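Local coordinates for protein hydrolase, haloacid dehalogenase-like family (Chlorobaculum tepidum, PDB 2HCF) that probably acts as a metal-dependent hydrolase of the haloacid dehalogenase family and binds magnesium at an aspartate-rich site, its substrate being unspecified, at residues V111-L115 and Y136-G140; R149-H154 and D182-E188; L101-L105 and V224-I228. One frame throughout, in Å; residues are numbered along the deposited sequence. Where two conformers were deposited one is given.

Contact 1: residues V111-L115 and Y136-G140; sequences VLLGL and YFPFG
Leu115 and Phe139 are joined by the one backbone hydrogen bond between the segments. Leu115 N donates to Phe139 O at 3.2 Å, with an N-H...O angle of 157°. The same oxygen receives a C-H contact from Gly114 CA. The bond opens a short parallel pairing in which Leu115 lies opposite Gly140. This bridge is where the loop joins the sheet as its edge strand within the chain.

The second kind of contact is CH-pi. Leu115 CD2 stands over the centre of the Phe137 ring, 3.6 Å from the centroid. It is nearly on the ring normal, 9° off it. The two side chains cross at about a right angle. Leu115 CG adds contact at the CG end of the ring, and Tyr136 CB lies off-centre over the opposite face.

The rest is apolar packing. Leu112 has CG anti to the backbone N (chi1 174°), which brings its branches to the loop. Leu112 CD2 meets Phe139 CE1 at 3.7 Å, and Leu112 CD1 meets Pro138 CG at 4.0 Å. Gly114 leaves room for the Phe139 ring; a CB there would run into Phe139 CE1. Leu113 O is buried without a polar partner in the model. Pro138 CD, on a residue with no N-H, lies 3.0 Å from Leu113 O.

Strand 111-116 bonds along its other edge to strand 5-9 of the parallel, Rossmann-like sheet of this family. Helix 98-106 packs on Tyr136 and Phe137 through Leu102. Across the sheet, helix 152-164 meets Leu112 and Phe139 through Ala160.

Contact 2: residues R149-H154 and D182-E188; sequences RNELPH and DIRCARE
Asp182 OD1 is held by two groups. A water donates to Asp182 OD1 at 2.6 Å, and Arg149 NH2 lies 3.1 Å from the same Asp182 OD1 in a salt bridge. The oxygen sits above one face of the guanidinium, off-centre, so this bridge rests on charge and no N-H points at it. The planes of guanidinium and carboxylate are 62° apart. The water also accepts from Arg149 NH2 at 3.0 Å and so ties the two groups together. An extended chain from CG to NE carries the guanidinium this far from its backbone.

Cys185 SG lies near the plane of the same guanidinium, at its edge. Asn150 OD1 rests against the backbone and side chain of Cys185, 3.3 Å from its CA. Pro153 CG comes close to Cys185 O, at 3.2 Å, and packs on Cys185 CB.

The outer end of the contact is a His-carboxylate hydrogen bond. His154 NE2 donates to Glu188 OE1 at 2.9 Å, with an N-H...O angle of 158°. The oxygen lies near the ring plane and uses its anti lone pair, the one away from OE2. The Glu188 chain bends at chi2 (-67°), and its CG lies 3.3 Å from Asn150 O.

Asp182 OD2 bonds to Thr179. Arg149 also forms a salt bridge with Asp10, which binds magnesium. Arg149 is therefore probably the basic residue that HAD enzymes place beside the metal-binding aspartate. The contact joins the start of helix 152-164 to helix 180-187. Leu116 of strand 111-116 touches the side chains of Arg149, Leu152 and Cys185, while Ile183 and Ala186 pack on strand 192-196.

Contact 3: residues L101-L105 and V224-I228; sequences LLDAL and VLASI
Leu101 and Leu225 both carry CG anti to the backbone N, with chi1 at 177° and -171°, which brings the branched end of each nearer the other helix. Leu105 CG and Ile228 CG1 instead sit beside the backbone N. Their branches then meet between the two helices.

Leu101 covers Val224. Leu101 CD2 touches Val224 CG1 at 3.8 Å, and its CD1 reaches the same methyl and Val224 CB. The two side chains cross at about a right angle. Leu101 CD1 also comes within 4.2 Å of Ile228 CD1.

These segments belong to helix 98-106 and helix 221-229. Both cover the same face of the parallel sheet in the Rossmann-like HAD fold. The axes of the segments 101-105 and 224-228 approach to 10.8 Å, with N-to-C directions 48° apart. No hydrogen bond passes between the segments, and the side-chain contacts are all apolar. Leu101 and Leu105 rest on Phe9 of strand 5-9. Ile228 reaches Val7 of that strand and Ile194 of strand 192-196.

Leu105 splits its two branches between two partners. Leu105 CD1 meets Ile228 CD1 at 4.0 Å, the side chains crossing at about a right angle. Leu105 CD2 presses on Leu225 CD1 at 3.4 Å, tighter than usual for two carbons. Leu105 and Leu225 slide past each other in opposite directions. An alanine in place of Leu105 would lose both branches and is likely to open a gap beside Phe9 and strip Leu225 CD1 of its tightest contact and Ile228 CD1 of one of its two. Ala104 CB points toward the other helix and meets the same Leu225 CD1 at 4.3 Å, a looser contact on the more exposed side of the interface.

Contacts 1 and 3 are buried and largely apolar, and they touch, since helix 98-106 and strand 111-116 follow each other in the chain and Val111 packs on Leu105. Contact 1 alone adds a backbone bond, because it extends the sheet. Contact 3 joins two helices over one sheet face. Contact 2 joins two helices that lie over the other face. It is only partly buried and more polar, running from an ion pair and water near the magnesium site to an outer His-carboxylate bond. It does not touch the others, but helix 152-164 serves both contacts 1 and 2. Contact 3 closes a long loop of chain that encloses contacts 1 and 2 in series.

Contact 1: residues V111-L115 and Y136-G140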
loop_
_atom_site.group_PDB
_atom_site.type_symbol
_atom_site.label_atom_id
_atom_site.label_comp_id
_atom_site.label_asym_id
_atom_site.label_seq_id
_atom_site.Cartn_x
_atom_site.Cartn_y
_atom_site.Cartn_z
ATOM N N VAL A 111 -7.001 -16.672 9.378
ATOM C CA VAL A 111 -6.653 -15.381 8.792
ATOM C C VAL A 111 -5.756 -15.571 7.572
ATOM O O VAL A 111 -4.772 -16.305 7.627
ATOM C CB VAL A 111 -5.913 -14.483 9.806
ATOM C CG1 VAL A 111 -5.439 -13.144 9.151
ATOM C CG2 VAL A 111 -6.786 -14.190 10.985
ATOM N N LEU A 112 -6.099 -14.904 6.470
ATOM C CA LEU A 112 -5.164 -14.794 5.343
ATOM C C LEU A 112 -4.667 -13.356 5.243
ATOM O O LEU A 112 -5.459 -12.439 5.093
ATOM C CB LEU A 112 -5.820 -15.191 4.030
ATOM C CG LEU A 112 -4.946 -14.954 2.797
ATOM C CD1 LEU A 112 -3.660 -15.770 2.840
ATOM C CD2 LEU A 112 -5.739 -15.252 1.562
ATOM N N LEU A 113 -3.363 -13.148 5.310
ATOM C CA LEU A 113 -2.831 -11.773 5.189
ATOM C C LEU A 113 -2.406 -11.494 3.754
ATOM O O LEU A 113 -1.813 -12.358 3.108
ATOM C CB LEU A 113 -1.636 -11.544 6.093
ATOM C CG LEU A 113 -1.860 -11.290 7.584
ATOM C CD1 LEU A 113 -0.509 -11.412 8.248
ATOM C CD2 LEU A 113 -2.434 -9.932 7.830
ATOM N N GLY A 114 -2.735 -10.299 3.261
ATOM C CA GLY A 114 -2.228 -9.827 1.978
ATOM C C GLY A 114 -1.948 -8.317 1.959
ATOM O O GLY A 114 -2.335 -7.575 2.874
ATOM N N LEU A 115 -1.278 -7.867 0.899
ATOM C CA LEU A 115 -0.948 -6.480 0.726
ATOM C C LEU A 115 -1.892 -5.912 -0.287
ATOM O O LEU A 115 -2.221 -6.599 -1.242
ATOM C CB LEU A 115 0.450 -6.350 0.186
ATOM C CG LEU A 115 1.515 -6.821 1.190
ATOM C CD1 LEU A 115 2.794 -6.989 0.481
ATOM C CD2 LEU A 115 1.681 -5.789 2.326
ATOM N N TYR A 136 5.465 -12.058 6.235
ATOM C CA TYR A 136 4.070 -12.181 6.640
ATOM C C TYR A 136 3.062 -12.186 5.469
ATOM O O TYR A 136 1.904 -12.568 5.647
ATOM C CB TYR A 136 3.667 -11.020 7.561
ATOM C CG TYR A 136 4.348 -10.998 8.886
ATOM C CD1 TYR A 136 4.021 -11.922 9.881
ATOM C CD2 TYR A 136 5.337 -10.052 9.161
ATOM C CE1 TYR A 136 4.675 -11.897 11.104
ATOM C CE2 TYR A 136 5.974 -10.021 10.375
ATOM C CZ TYR A 136 5.645 -10.929 11.338
ATOM O OH TYR A 136 6.325 -10.880 12.533
ATOM N N PHE A 137 3.470 -11.726 4.299
ATOM C CA PHE A 137 2.519 -11.434 3.224
ATOM C C PHE A 137 2.710 -12.340 1.983
ATOM O O PHE A 137 3.555 -12.072 1.127
ATOM C CB PHE A 137 2.644 -9.979 2.834
ATOM C CG PHE A 137 2.344 -9.033 3.956
ATOM C CD1 PHE A 137 1.031 -8.764 4.316
ATOM C CD2 PHE A 137 3.374 -8.414 4.654
ATOM C CE1 PHE A 137 0.748 -7.891 5.350
ATOM C CE2 PHE A 137 3.110 -7.541 5.692
ATOM C CZ PHE A 137 1.781 -7.264 6.036
ATOM N N PRO A 138 1.909 -13.414 1.877
ATOM C CA PRO A 138 2.076 -14.370 0.796
ATOM C C PRO A 138 1.609 -13.894 -0.585
ATOM O O PRO A 138 1.941 -14.527 -1.573
ATOM C CB PRO A 138 1.246 -15.574 1.291
ATOM C CG PRO A 138 0.168 -14.960 2.082
ATOM C CD PRO A 138 0.782 -13.768 2.753
ATOM N N PHE A 139 0.823 -12.808 -0.662
ATOM C CA PHE A 139 0.330 -12.318 -1.940
ATOM C C PHE A 139 -0.119 -10.889 -1.761
ATOM O O PHE A 139 -0.144 -10.391 -0.629
ATOM C CB PHE A 139 -0.871 -13.166 -2.437
ATOM C CG PHE A 139 -2.176 -12.786 -1.808
ATOM C CD1 PHE A 139 -2.403 -13.028 -0.483
ATOM C CD2 PHE A 139 -3.155 -12.124 -2.533
ATOM C CE1 PHE A 139 -3.580 -12.648 0.121
ATOM C CE2 PHE A 139 -4.335 -11.739 -1.926
ATOM C CZ PHE A 139 -4.552 -11.999 -0.625
ATOM N N GLY A 140 -0.541 -10.225 -2.842
ATOM C CA GLY A 140 -1.182 -8.924 -2.699
ATOM C C GLY A 140 -1.689 -8.390 -4.026
ATOM O O GLY A 140 -1.664 -9.119 -5.026
#

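Contact 2: residues R149-H154 and D182-E188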
loop_
_atom_site.group_PDB
_atom_site.type_symbol
_atom_site.label_atom_id
_atom_site.label_comp_id
_atom_site.label_asym_id
_atom_site.label_seq_id
_atom_site.Cartn_x
_atom_site.Cartn_y
_atom_site.Cartn_z
ATOM N N ARG A 149 -6.505 2.814 -7.780
ATOM C CA ARG A 149 -6.468 2.007 -6.532
ATOM C C ARG A 149 -7.747 1.186 -6.408
ATOM O O ARG A 149 -7.769 0.118 -5.815
ATOM C CB ARG A 149 -6.291 2.868 -5.259
ATOM C CG ARG A 149 -5.806 2.037 -4.054
ATOM C CD ARG A 149 -5.763 2.788 -2.740
ATOM N NE ARG A 149 -5.133 1.903 -1.783
ATOM C CZ ARG A 149 -3.870 1.983 -1.436
ATOM N NH1 ARG A 149 -3.116 2.969 -1.895
ATOM N NH2 ARG A 149 -3.366 1.102 -0.585
ATOM N N ASN A 150 -8.817 1.707 -6.991
ATOM C CA ASN A 150 -10.146 1.069 -6.914
ATOM C C ASN A 150 -10.337 -0.201 -7.723
ATOM O O ASN A 150 -11.341 -0.890 -7.530
ATOM C CB ASN A 150 -11.225 2.082 -7.271
ATOM C CG ASN A 150 -11.338 3.179 -6.235
ATOM O OD1 ASN A 150 -10.869 3.035 -5.098
ATOM N ND2 ASN A 150 -11.958 4.283 -6.620
ATOM N N GLU A 151 -9.383 -0.520 -8.597
ATOM C CA GLU A 151 -9.319 -1.834 -9.251
ATOM C C GLU A 151 -8.684 -2.915 -8.358
ATOM O O GLU A 151 -8.998 -4.100 -8.504
ATOM C CB GLU A 151 -8.533 -1.725 -10.561
ATOM C CG GLU A 151 -9.189 -0.773 -11.573
ATOM C CD GLU A 151 -8.400 -0.635 -12.870
ATOM O OE1 GLU A 151 -7.743 -1.631 -13.308
ATOM O OE2 GLU A 151 -8.438 0.486 -13.455
ATOM N N LEU A 152 -7.823 -2.507 -7.424
ATOM C CA LEU A 152 -7.044 -3.453 -6.601
ATOM C C LEU A 152 -7.804 -4.436 -5.679
ATOM O O LEU A 152 -7.410 -5.595 -5.579
ATOM C CB LEU A 152 -6.007 -2.692 -5.781
ATOM C CG LEU A 152 -4.839 -1.992 -6.496
ATOM C CD1 LEU A 152 -3.667 -1.813 -5.537
ATOM C CD2 LEU A 152 -4.408 -2.694 -7.760
ATOM N N PRO A 153 -8.873 -3.992 -4.991
ATOM C CA PRO A 153 -9.606 -4.899 -4.101
ATOM C C PRO A 153 -10.151 -6.116 -4.853
ATOM O O PRO A 153 -10.110 -7.209 -4.356
ATOM C CB PRO A 153 -10.779 -4.042 -3.608
ATOM C CG PRO A 153 -10.372 -2.679 -3.838
ATOM C CD PRO A 153 -9.483 -2.658 -5.017
ATOM N N HIS A 154 -10.684 -5.890 -6.045
ATOM C CA HIS A 154 -11.212 -6.970 -6.861
ATOM C C HIS A 154 -10.136 -7.969 -7.190
ATOM O O HIS A 154 -10.319 -9.154 -6.997
ATOM C CB HIS A 154 -11.807 -6.422 -8.131
ATOM C CG HIS A 154 -12.898 -5.436 -7.907
ATOM N ND1 HIS A 154 -14.142 -5.796 -7.437
ATOM C CD2 HIS A 154 -12.941 -4.096 -8.104
ATOM C CE1 HIS A 154 -14.907 -4.724 -7.359
ATOM N NE2 HIS A 154 -14.209 -3.678 -7.773
ATOM N N ASP A 182 -7.488 4.533 0.808
ATOM C CA ASP A 182 -7.675 3.255 1.443
ATOM C C ASP A 182 -9.150 3.038 1.789
ATOM O O ASP A 182 -9.742 2.013 1.449
ATOM C CB ASP A 182 -6.797 3.169 2.680
ATOM C CG ASP A 182 -5.347 3.398 2.336
ATOM O OD1 ASP A 182 -4.729 2.452 1.843
ATOM O OD2 ASP A 182 -4.830 4.519 2.517
ATOM N N ILE A 183 -9.736 4.021 2.428
ATOM C CA ILE A 183 -11.097 3.879 2.861
ATOM C C ILE A 183 -12.001 3.695 1.641
ATOM O O ILE A 183 -12.968 2.912 1.653
ATOM C CB ILE A 183 -11.554 5.129 3.677
ATOM C CG1 ILE A 183 -10.765 5.228 4.983
ATOM C CG2 ILE A 183 -13.030 5.022 4.011
ATOM C CD1 ILE A 183 -10.837 6.572 5.659
ATOM N N ARG A 184 -11.700 4.438 0.587
ATOM C CA ARG A 184 -12.564 4.497 -0.591
ATOM C C ARG A 184 -12.459 3.188 -1.362
ATOM O O ARG A 184 -13.431 2.656 -1.842
ATOM C CB ARG A 184 -12.155 5.661 -1.492
ATOM C CG ARG A 184 -12.737 5.576 -2.911
ATOM C CD ARG A 184 -12.622 6.875 -3.686
ATOM N NE ARG A 184 -12.715 8.017 -2.789
ATOM C CZ ARG A 184 -11.712 8.843 -2.495
ATOM N NH1 ARG A 184 -10.505 8.732 -3.073
ATOM N NH2 ARG A 184 -11.934 9.803 -1.622
ATOM N N CYS A 185 -11.258 2.639 -1.455
ATOM C CA CYS A 185 -11.133 1.403 -2.269
ATOM C C CYS A 185 -11.856 0.205 -1.608
ATOM O O CYS A 185 -12.328 -0.697 -2.299
ATOM C CB CYS A 185 -9.694 1.119 -2.664
ATOM S SG CYS A 185 -8.739 0.332 -1.441
ATOM N N ALA A 186 -12.006 0.242 -0.285
ATOM C CA ALA A 186 -12.738 -0.791 0.445
ATOM C C ALA A 186 -14.211 -0.847 0.059
ATOM O O ALA A 186 -14.836 -1.906 0.094
ATOM C CB ALA A 186 -12.602 -0.579 1.932
ATOM N N ARG A 187 -14.774 0.292 -0.317
ATOM C CA ARG A 187 -16.176 0.355 -0.693
ATOM C C ARG A 187 -16.463 -0.493 -1.940
ATOM O O ARG A 187 -17.590 -0.948 -2.136
ATOM C CB ARG A 187 -16.609 1.801 -0.964
ATOM C CG ARG A 187 -16.349 2.802 0.190
ATOM C CD ARG A 187 -16.844 4.219 -0.177
ATOM N NE ARG A 187 -16.341 5.230 0.775
ATOM C CZ ARG A 187 -15.975 6.480 0.466
ATOM N NH1 ARG A 187 -16.048 6.963 -0.783
ATOM N NH2 ARG A 187 -15.552 7.276 1.438
ATOM N N GLU A 188 -15.437 -0.728 -2.761
ATOM C CA GLU A 188 -15.558 -1.590 -3.945
ATOM C C GLU A 188 -16.118 -2.972 -3.630
ATOM O O GLU A 188 -16.852 -3.529 -4.435
ATOM C CB GLU A 188 -14.205 -1.746 -4.628
ATOM C CG GLU A 188 -13.732 -0.464 -5.269
ATOM C CD GLU A 188 -14.608 -0.066 -6.444
ATOM O OE1 GLU A 188 -14.916 -0.932 -7.295
ATOM O OE2 GLU A 188 -15.000 1.115 -6.532
HETATM O O HOH W 1 -5.914 0.394 0.801
#

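Contact 3: residues L101-L105 and V224-I228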
loop_
_atom_site.group_PDB
_atom_site.type_symbol
_atom_site.label_atom_id
_atom_site.label_comp_id
_atom_site.label_asym_id
_atom_site.label_seq_id
_atom_site.Cartn_x
_atom_site.Cartn_y
_atom_site.Cartn_z
ATOM N N LEU A 101 1.384 -6.861 15.802
ATOM C CA LEU A 101 0.079 -7.066 15.195
ATOM C C LEU A 101 0.156 -8.147 14.109
ATOM O O LEU A 101 -0.722 -9.004 13.990
ATOM C CB LEU A 101 -0.430 -5.754 14.583
ATOM C CG LEU A 101 -1.774 -5.807 13.846
ATOM C CD1 LEU A 101 -2.888 -6.325 14.748
ATOM C CD2 LEU A 101 -2.149 -4.448 13.254
ATOM N N LEU A 102 1.205 -8.088 13.299
ATOM C CA LEU A 102 1.388 -9.036 12.218
ATOM C C LEU A 102 1.660 -10.437 12.777
ATOM O O LEU A 102 1.136 -11.401 12.257
ATOM C CB LEU A 102 2.501 -8.566 11.282
ATOM C CG LEU A 102 2.187 -7.322 10.434
ATOM C CD1 LEU A 102 3.318 -6.959 9.515
ATOM C CD2 LEU A 102 0.928 -7.483 9.619
ATOM N N ASP A 103 2.440 -10.551 13.847
ATOM C CA ASP A 103 2.599 -11.833 14.534
ATOM C C ASP A 103 1.272 -12.414 15.023
ATOM O O ASP A 103 1.050 -13.611 14.898
ATOM C CB ASP A 103 3.472 -11.678 15.766
ATOM C CG ASP A 103 4.918 -11.594 15.441
ATOM O OD1 ASP A 103 5.266 -11.883 14.273
ATOM O OD2 ASP A 103 5.713 -11.248 16.358
ATOM N N ALA A 104 0.446 -11.567 15.635
ATOM C CA ALA A 104 -0.848 -11.969 16.177
ATOM C C ALA A 104 -1.782 -12.480 15.083
ATOM O O ALA A 104 -2.518 -13.437 15.298
ATOM C CB ALA A 104 -1.498 -10.805 16.924
ATOM N N LEU A 105 -1.762 -11.832 13.914
ATOM C CA LEU A 105 -2.601 -12.225 12.796
ATOM C C LEU A 105 -2.112 -13.463 12.068
ATOM O O LEU A 105 -2.905 -14.338 11.698
ATOM C CB LEU A 105 -2.716 -11.068 11.796
ATOM C CG LEU A 105 -3.542 -9.906 12.320
ATOM C CD1 LEU A 105 -3.275 -8.683 11.474
ATOM C CD2 LEU A 105 -5.056 -10.240 12.347
ATOM N N VAL A 224 -6.693 -4.070 18.422
ATOM C CA VAL A 224 -6.681 -4.005 16.977
ATOM C C VAL A 224 -7.119 -5.373 16.444
ATOM O O VAL A 224 -7.895 -5.460 15.514
ATOM C CB VAL A 224 -5.310 -3.586 16.368
ATOM C CG1 VAL A 224 -5.442 -3.393 14.851
ATOM C CG2 VAL A 224 -4.733 -2.334 17.032
ATOM N N LEU A 225 -6.599 -6.446 17.020
ATOM C CA LEU A 225 -6.975 -7.789 16.611
ATOM C C LEU A 225 -8.492 -8.008 16.742
ATOM O O LEU A 225 -9.149 -8.482 15.808
ATOM C CB LEU A 225 -6.189 -8.797 17.456
ATOM C CG LEU A 225 -6.286 -10.263 17.046
ATOM C CD1 LEU A 225 -5.579 -10.510 15.704
ATOM C CD2 LEU A 225 -5.701 -11.130 18.137
ATOM N N ALA A 226 -9.056 -7.622 17.887
ATOM C CA ALA A 226 -10.490 -7.764 18.118
ATOM C C ALA A 226 -11.267 -7.020 17.056
ATOM O O ALA A 226 -12.300 -7.486 16.574
ATOM C CB ALA A 226 -10.861 -7.244 19.484
ATOM N N SER A 227 -10.772 -5.851 16.684
ATOM C CA SER A 227 -11.476 -5.054 15.722
ATOM C C SER A 227 -11.390 -5.692 14.335
ATOM O O SER A 227 -12.344 -5.642 13.576
ATOM C CB SER A 227 -10.918 -3.647 15.712
ATOM O OG SER A 227 -11.501 -2.945 14.662
ATOM N N ILE A 228 -10.257 -6.328 14.027
ATOM C CA ILE A 228 -10.040 -6.931 12.703
ATOM C C ILE A 228 -10.844 -8.213 12.527
ATOM O O ILE A 228 -11.484 -8.387 11.516
ATOM C CB ILE A 228 -8.533 -7.212 12.427
ATOM C CG1 ILE A 228 -7.784 -5.893 12.215
ATOM C CG2 ILE A 228 -8.365 -8.073 11.187
ATOM C CD1 ILE A 228 -6.235 -6.054 12.248
#